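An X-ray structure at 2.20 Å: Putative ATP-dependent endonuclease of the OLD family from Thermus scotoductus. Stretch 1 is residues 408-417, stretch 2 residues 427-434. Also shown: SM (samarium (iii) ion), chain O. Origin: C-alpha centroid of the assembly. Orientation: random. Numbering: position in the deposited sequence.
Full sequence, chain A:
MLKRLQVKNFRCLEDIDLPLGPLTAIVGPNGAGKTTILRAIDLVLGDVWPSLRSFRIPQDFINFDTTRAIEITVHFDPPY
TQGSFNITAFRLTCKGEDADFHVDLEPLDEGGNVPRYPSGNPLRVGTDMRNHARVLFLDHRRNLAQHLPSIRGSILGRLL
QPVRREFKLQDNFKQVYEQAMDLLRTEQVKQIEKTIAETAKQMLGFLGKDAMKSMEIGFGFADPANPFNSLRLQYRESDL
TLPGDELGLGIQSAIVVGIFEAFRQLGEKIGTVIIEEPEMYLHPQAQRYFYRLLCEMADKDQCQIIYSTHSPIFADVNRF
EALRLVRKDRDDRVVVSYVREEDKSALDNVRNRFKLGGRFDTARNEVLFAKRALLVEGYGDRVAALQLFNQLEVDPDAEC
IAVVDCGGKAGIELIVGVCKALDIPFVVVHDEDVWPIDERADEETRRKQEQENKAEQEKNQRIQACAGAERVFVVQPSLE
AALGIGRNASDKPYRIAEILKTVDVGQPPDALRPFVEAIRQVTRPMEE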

# COMPACT_ATOMS: atom_id res chain seq x y z
N GLY A 408 -27.82 29.88 -16.67
CA GLY A 408 -28.99 30.69 -16.35
C GLY A 408 -29.41 30.48 -14.91
O GLY A 408 -28.80 29.73 -14.16
N LYS A 409 -30.50 31.17 -14.52
CA LYS A 409 -30.82 31.23 -13.10
C LYS A 409 -31.26 29.86 -12.57
O LYS A 409 -30.78 29.43 -11.51
CB LYS A 409 -31.87 32.31 -12.85
CG LYS A 409 -31.27 33.73 -13.12
CD LYS A 409 -32.27 34.85 -12.86
CE LYS A 409 -31.61 36.23 -13.07
NZ LYS A 409 -32.62 37.34 -12.94
N ALA A 410 -32.14 29.16 -13.30
CA ALA A 410 -32.52 27.81 -12.90
C ALA A 410 -31.30 26.91 -12.78
O ALA A 410 -31.26 26.03 -11.92
CB ALA A 410 -33.55 27.22 -13.89
N GLY A 411 -30.29 27.13 -13.62
CA GLY A 411 -29.05 26.38 -13.51
C GLY A 411 -28.29 26.70 -12.25
O GLY A 411 -27.64 25.83 -11.66
N ILE A 412 -28.34 27.97 -11.82
CA ILE A 412 -27.69 28.37 -10.57
C ILE A 412 -28.35 27.68 -9.38
O ILE A 412 -27.67 27.11 -8.52
CB ILE A 412 -27.70 29.90 -10.40
CG1 ILE A 412 -26.76 30.55 -11.40
CG2 ILE A 412 -27.22 30.28 -9.01
CD1 ILE A 412 -26.81 32.06 -11.39
N GLU A 413 -29.68 27.73 -9.29
CA GLU A 413 -30.40 26.96 -8.28
C GLU A 413 -29.87 25.55 -8.16
O GLU A 413 -29.63 25.05 -7.05
CB GLU A 413 -31.88 26.87 -8.63
CG GLU A 413 -32.69 28.07 -8.41
CD GLU A 413 -34.14 27.67 -8.31
OE1 GLU A 413 -34.50 27.03 -7.30
OE2 GLU A 413 -34.89 27.94 -9.27
N LEU A 414 -29.69 24.87 -9.30
CA LEU A 414 -29.27 23.48 -9.25
C LEU A 414 -27.91 23.36 -8.59
O LEU A 414 -27.74 22.58 -7.64
CB LEU A 414 -29.26 22.88 -10.65
CG LEU A 414 -28.91 21.40 -10.80
CD1 LEU A 414 -29.72 20.55 -9.81
CD2 LEU A 414 -29.24 20.98 -12.21
N ILE A 415 -26.93 24.14 -9.05
CA ILE A 415 -25.57 24.02 -8.54
C ILE A 415 -25.50 24.47 -7.09
O ILE A 415 -24.75 23.91 -6.29
CB ILE A 415 -24.58 24.81 -9.41
CG1 ILE A 415 -24.65 24.39 -10.87
CG2 ILE A 415 -23.15 24.65 -8.88
CD1 ILE A 415 -24.52 22.93 -11.07
N VAL A 416 -26.25 25.52 -6.74
CA VAL A 416 -26.35 25.93 -5.34
C VAL A 416 -26.83 24.77 -4.47
O VAL A 416 -26.25 24.48 -3.41
CB VAL A 416 -27.27 27.15 -5.19
CG1 VAL A 416 -27.82 27.22 -3.76
CG2 VAL A 416 -26.50 28.41 -5.50
N GLY A 417 -27.89 24.07 -4.91
CA GLY A 417 -28.43 22.98 -4.11
C GLY A 417 -27.43 21.85 -3.90
O GLY A 417 -27.34 21.28 -2.81
N VAL A 427 -20.07 31.52 -3.88
CA VAL A 427 -20.73 32.81 -4.01
C VAL A 427 -21.53 32.80 -5.32
O VAL A 427 -21.10 32.24 -6.33
CB VAL A 427 -19.70 33.97 -3.97
CG1 VAL A 427 -20.34 35.32 -4.28
CG2 VAL A 427 -18.98 34.01 -2.61
N VAL A 428 -22.72 33.39 -5.29
CA VAL A 428 -23.54 33.58 -6.48
C VAL A 428 -23.49 35.05 -6.91
O VAL A 428 -23.66 35.96 -6.08
CB VAL A 428 -25.00 33.16 -6.23
CG1 VAL A 428 -25.78 33.31 -7.51
CG2 VAL A 428 -25.09 31.74 -5.69
N VAL A 429 -23.31 35.30 -8.21
CA VAL A 429 -23.61 36.61 -8.80
C VAL A 429 -24.56 36.38 -9.96
O VAL A 429 -24.32 35.51 -10.80
CB VAL A 429 -22.37 37.36 -9.32
CG1 VAL A 429 -22.59 38.86 -9.24
CG2 VAL A 429 -21.11 36.93 -8.62
N HIS A 430 -25.60 37.20 -10.05
CA HIS A 430 -26.46 37.17 -11.22
C HIS A 430 -27.09 38.54 -11.44
O HIS A 430 -27.08 39.42 -10.56
CB HIS A 430 -27.53 36.08 -11.07
CG HIS A 430 -28.52 36.38 -9.99
ND1 HIS A 430 -29.59 37.22 -10.19
CD2 HIS A 430 -28.59 35.98 -8.70
CE1 HIS A 430 -30.30 37.30 -9.07
NE2 HIS A 430 -29.71 36.56 -8.15
N ASP A 431 -27.67 38.72 -12.62
CA ASP A 431 -28.37 39.96 -12.95
C ASP A 431 -29.75 39.98 -12.33
O ASP A 431 -30.39 38.95 -12.14
CB ASP A 431 -28.49 40.14 -14.47
CG ASP A 431 -27.14 40.46 -15.15
OD1 ASP A 431 -26.20 40.82 -14.42
OD2 ASP A 431 -27.00 40.33 -16.39
N GLU A 432 -30.24 41.19 -12.04
CA GLU A 432 -31.62 41.32 -11.60
C GLU A 432 -32.59 41.07 -12.75
O GLU A 432 -33.54 40.29 -12.61
CB GLU A 432 -31.85 42.71 -10.99
CG GLU A 432 -33.24 42.93 -10.38
CD GLU A 432 -33.49 44.42 -10.12
OE1 GLU A 432 -32.66 45.23 -10.58
OE2 GLU A 432 -34.49 44.80 -9.47
N ASP A 433 -32.38 41.74 -13.89
CA ASP A 433 -33.20 41.54 -15.09
C ASP A 433 -34.64 41.99 -14.90
O ASP A 433 -35.57 41.38 -15.42
CB ASP A 433 -33.15 40.10 -15.56
CG ASP A 433 -31.86 39.78 -16.28
OD1 ASP A 433 -31.32 40.71 -16.91
OD2 ASP A 433 -31.39 38.63 -16.22
N VAL A 434 -34.82 43.08 -14.17
CA VAL A 434 -36.11 43.74 -13.99
C VAL A 434 -35.97 45.12 -14.60
O VAL A 434 -34.98 45.81 -14.37
CB VAL A 434 -36.47 43.81 -12.50
CG1 VAL A 434 -37.70 44.73 -12.24
CG2 VAL A 434 -36.62 42.38 -11.96
SM SM O . -27.13 39.16 -18.44
O HOH W 1 -29.30 40.59 -18.50

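This contact is a small helix-on-strand packing in which an apolar seam gives way, at one end, to a single extended lysine that ties the helix to the backbone just where the strand runs out. It illustrates a general principle of α/β folds: hydrophobic side chains set the spacing between the two elements, while a long polar side chain can reach the loop beyond the strand. Helix 409-417 runs almost antiparallel to strand 427-431, at 171° between their directions, and the axes approach to 10.3 Å, a separation that leaves room for one layer of side chains from each partner.

The periodicities of the two elements explain which residues meet. On the helix, Lys409, Ile412 and Val416 follow one another at intervals of three and four, so all three direct their CA-to-CB bonds toward the strand. On the strand the alternation is twofold: Val428 and His430 point toward the helix, whereas Val427 and Val429 point away. Val428 is the shared apolar partner. Its CG1 lies 3.7 Å from Ile412 CG2, and its CG2 lies 3.6 Å from Val416 CG2, so this one valine touches residues on successive turns of the helix. Ile412 also extends along the strand, bringing its CD1 to 4.1 Å from His430 CB.

At the N-terminal end of the helix, the Lys409 side chain leaves CB in the m rotamer and then continues with its remaining three torsions all t. This nearly straight chain passes the imidazole, with Lys409 CE 3.7 Å from His430 ND1, and delivers the ammonium group to the end of the strand. There Lys409 NZ donates a hydrogen bond to Asp431 O at 2.9 Å. It also forms a long salt bridge with Asp433, 3.7 Å from NZ to OD2, in which charge attraction operates without close contact. The same carbonyl is used twice, since His430 ND1 donates to Asp431 O at 2.7 Å, and Asp431 O thus joins the lysine and the histidine at one acceptor.

The carboxylate of Asp431 is engaged differently. Its CA-to-CB bond points sideways, but the end of the side chain leads away from the helix, and OD2 binds the samarium ion at 2.4 Å. A water 2.6 Å from SM donates a hydrogen bond to Asp433 OD1, also at 2.6 Å. Asp431 therefore offers its backbone O to the lysine and its OD2 to the metal, so one residue links the lysine anchor to the samarium site, although Lys409 NZ stays 8.0 Å from SM.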